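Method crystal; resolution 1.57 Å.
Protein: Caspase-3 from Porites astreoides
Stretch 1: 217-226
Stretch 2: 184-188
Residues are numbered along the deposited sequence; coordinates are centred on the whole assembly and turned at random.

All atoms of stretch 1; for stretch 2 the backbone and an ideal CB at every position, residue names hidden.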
# COMPACT_ATOMS: atom_id res chain seq x y z
N SER A 217 5.96 -7.68 4.11
CA SER A 217 6.94 -7.03 4.97
C SER A 217 6.49 -5.62 5.30
O SER A 217 5.88 -4.94 4.47
CB SER A 217 8.33 -7.01 4.32
OG SER A 217 8.33 -6.33 3.09
N VAL A 218 6.78 -5.17 6.52
CA VAL A 218 6.44 -3.82 6.93
C VAL A 218 7.73 -3.11 7.32
O VAL A 218 8.57 -3.68 8.02
CB VAL A 218 5.40 -3.79 8.06
CG1 VAL A 218 5.82 -4.61 9.28
CG2 VAL A 218 5.12 -2.35 8.48
N VAL A 219 7.90 -1.88 6.82
CA VAL A 219 9.02 -1.02 7.21
C VAL A 219 8.42 0.08 8.06
O VAL A 219 7.63 0.90 7.57
CB VAL A 219 9.74 -0.43 5.99
CG1 VAL A 219 10.90 0.45 6.45
CG2 VAL A 219 10.25 -1.54 5.04
N SER A 220 8.79 0.14 9.34
CA SER A 220 8.14 1.07 10.26
C SER A 220 9.13 2.09 10.79
O SER A 220 10.16 1.73 11.38
CB SER A 220 7.49 0.34 11.43
OG SER A 220 6.98 1.30 12.34
N MET A 221 8.82 3.37 10.58
CA MET A 221 9.43 4.47 11.31
C MET A 221 8.44 5.08 12.30
O MET A 221 8.60 6.24 12.71
CB MET A 221 9.95 5.53 10.34
CG MET A 221 11.19 5.10 9.55
SD MET A 221 10.82 3.82 8.32
CE MET A 221 12.14 4.10 7.14
N LEU A 222 7.44 4.31 12.72
CA LEU A 222 6.48 4.82 13.70
C LEU A 222 7.13 4.97 15.08
O LEU A 222 8.04 4.23 15.45
CB LEU A 222 5.28 3.88 13.79
CG LEU A 222 4.49 3.67 12.50
CD1 LEU A 222 3.35 2.70 12.78
CD2 LEU A 222 3.97 4.98 11.94
N ARG A 223 6.66 5.98 15.82
CA ARG A 223 7.12 6.26 17.18
C ARG A 223 6.06 5.98 18.23
O ARG A 223 6.35 6.08 19.43
CB ARG A 223 7.53 7.73 17.29
CG ARG A 223 8.66 8.16 16.39
CD ARG A 223 8.86 9.68 16.53
NE ARG A 223 7.65 10.39 16.15
CZ ARG A 223 6.92 11.17 16.95
NH1 ARG A 223 5.82 11.73 16.46
NH2 ARG A 223 7.26 11.39 18.21
N LYS A 224 4.83 5.68 17.81
CA LYS A 224 3.72 5.36 18.69
C LYS A 224 2.94 4.21 18.06
O LYS A 224 3.13 3.89 16.88
CB LYS A 224 2.80 6.57 18.89
CG LYS A 224 3.51 7.83 19.35
CD LYS A 224 2.55 9.01 19.44
CE LYS A 224 3.28 10.28 19.81
NZ LYS A 224 2.36 11.47 19.76
N GLU A 225 2.05 3.61 18.84
CA GLU A 225 1.08 2.68 18.27
C GLU A 225 0.05 3.45 17.46
O GLU A 225 -0.38 4.55 17.85
CB GLU A 225 0.39 1.87 19.37
CG GLU A 225 1.14 0.60 19.76
CD GLU A 225 2.29 0.87 20.69
OE1 GLU A 225 2.03 1.22 21.86
OE2 GLU A 225 3.45 0.75 20.25
N LEU A 226 -0.35 2.89 16.33
CA LEU A 226 -1.36 3.48 15.47
C LEU A 226 -2.63 2.65 15.63
O LEU A 226 -2.76 1.57 15.05
CB LEU A 226 -0.90 3.53 14.01
CG LEU A 226 -1.61 4.48 13.04
CD1 LEU A 226 -0.87 4.48 11.70
CD2 LEU A 226 -3.06 4.14 12.84
N UNK A 184 -7.04 -3.13 17.35
CA UNK A 184 -5.68 -3.61 17.17
C UNK A 184 -4.83 -2.59 16.41
O UNK A 184 -5.27 -2.05 15.40
CB UNK A 184 -5.69 -4.95 16.43
N UNK A 185 -3.61 -2.36 16.89
CA UNK A 185 -2.76 -1.35 16.28
C UNK A 185 -2.21 -1.86 14.95
O UNK A 185 -2.23 -3.07 14.67
CB UNK A 185 -1.62 -0.97 17.22
N UNK A 186 -1.74 -0.93 14.11
CA UNK A 186 -1.49 -1.30 12.72
C UNK A 186 -0.35 -2.31 12.59
O UNK A 186 -0.38 -3.17 11.70
CB UNK A 186 -1.17 -0.05 11.90
N UNK A 187 0.68 -2.22 13.43
CA UNK A 187 1.78 -3.17 13.28
C UNK A 187 1.34 -4.58 13.63
O UNK A 187 1.70 -5.55 12.96
CB UNK A 187 2.96 -2.76 14.16
N UNK A 188 0.52 -4.72 14.68
CA UNK A 188 -0.03 -6.03 14.99
C UNK A 188 -0.93 -6.54 13.87
O UNK A 188 -0.90 -7.74 13.55
CB UNK A 188 -0.81 -5.98 16.31

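Position 184 opens the stretch in an extended conformation (phi/psi -122/136°), and its CA-to-CB bond points away from stretch 1, with nothing of that stretch within 5.5 Å of the ideal CB. Stretch 1 therefore sets almost no condition here, and many side chains would serve. The deposited residue is Met-184, which barely touches stretch 1.

Position 185 is more constrained. Its phi/psi of -75/162° lies outside the helical region, whereas the next three residues, at -67/-35°, -68/-39° and -64/-39°, are helical, so it stands just before the first turn, where backbone NH groups lack acceptors from a preceding turn. Its CB points toward stretch 1 and lies 3.5 Å from Leu-226 O and 4.1 Å from Glu-225 CG. To reach the free NH groups of the first turn, a short side chain carrying an acceptor, Asp, Asn, Ser or Thr, would suit; the nearby Glu-225 carboxylate might seem to disfavor an acid, but its CG, not its charge, is what lies close. The residue is Asp-185, the N-cap. With chi1 at 71° (p), its OD1 accepts a bond from the backbone N of position 188 at 3.2 Å and a weak one from N of position 187 at 3.1 Å. A water bridges the stretches, donating to Asp-185 OD1 (2.8 Å) and accepting from Leu-226 N (3.0 Å). Asp-185 CA also makes a CA-H...O contact with Leu-226 O at 3.2 Å.

At position 186 the backbone N donates to Leu-226 O at 2.9 Å, a bond that any residue except proline could make. The CB points toward stretch 1, 3.9 Å from Leu-226 O and 5.4 Å from Leu-222 CD1, so an aliphatic side chain such as Val, Ile, Leu or Met could reach the leucine side chains. In Ile-186 the branch CG2 fills this space, packing 3.7 Å from Leu-226 CB and 3.9 Å from Leu-222 CD1.

Position 187 has a sideways CB with nothing of stretch 1 within 5.5 Å, so a short side chain would fall short. A longer one could bend toward the apolar groups of Val-218 and Leu-222; Leu, Met or Ile are candidates. Leu-187, with chi1 at -67° (m), does reach: CD2 approaches Val-218 CG2 at 4.0 Å and Leu-222 CD1 at 4.2 Å, while CD1 lies 3.9 Å from Ser-220 OG.

Position 188 is helical and beyond the reach of stretch 1, so many residues would serve. It is Arg-188, whose backbone N completes the cap.

Stretch 2, residues 184-188: MDILR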
# COMPACT_ATOMS: atom_id res chain seq x y z
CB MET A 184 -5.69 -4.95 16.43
CG MET A 184 -4.34 -5.64 16.38
SD MET A 184 -4.45 -7.22 15.54
CE MET A 184 -5.35 -8.15 16.78
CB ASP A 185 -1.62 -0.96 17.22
CG ASP A 185 -0.59 -2.05 17.37
OD1 ASP A 185 0.36 -2.09 16.56
OD2 ASP A 185 -0.73 -2.88 18.29
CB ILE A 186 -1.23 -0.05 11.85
CG1 ILE A 186 -1.43 -0.41 10.37
CG2 ILE A 186 0.16 0.53 12.10
CD1 ILE A 186 -1.39 0.81 9.44
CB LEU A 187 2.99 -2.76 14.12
CG LEU A 187 3.70 -1.47 13.70
CD1 LEU A 187 4.99 -1.34 14.47
CD2 LEU A 187 4.00 -1.45 12.20
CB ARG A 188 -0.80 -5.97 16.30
CG ARG A 188 0.11 -5.83 17.49
CD ARG A 188 -0.46 -6.51 18.71
NE ARG A 188 0.49 -6.42 19.81
CZ ARG A 188 0.26 -6.89 21.03
NH1 ARG A 188 1.18 -6.76 21.97
NH2 ARG A 188 -0.89 -7.50 21.30
O HOH W 1 1.02 0.36 15.49
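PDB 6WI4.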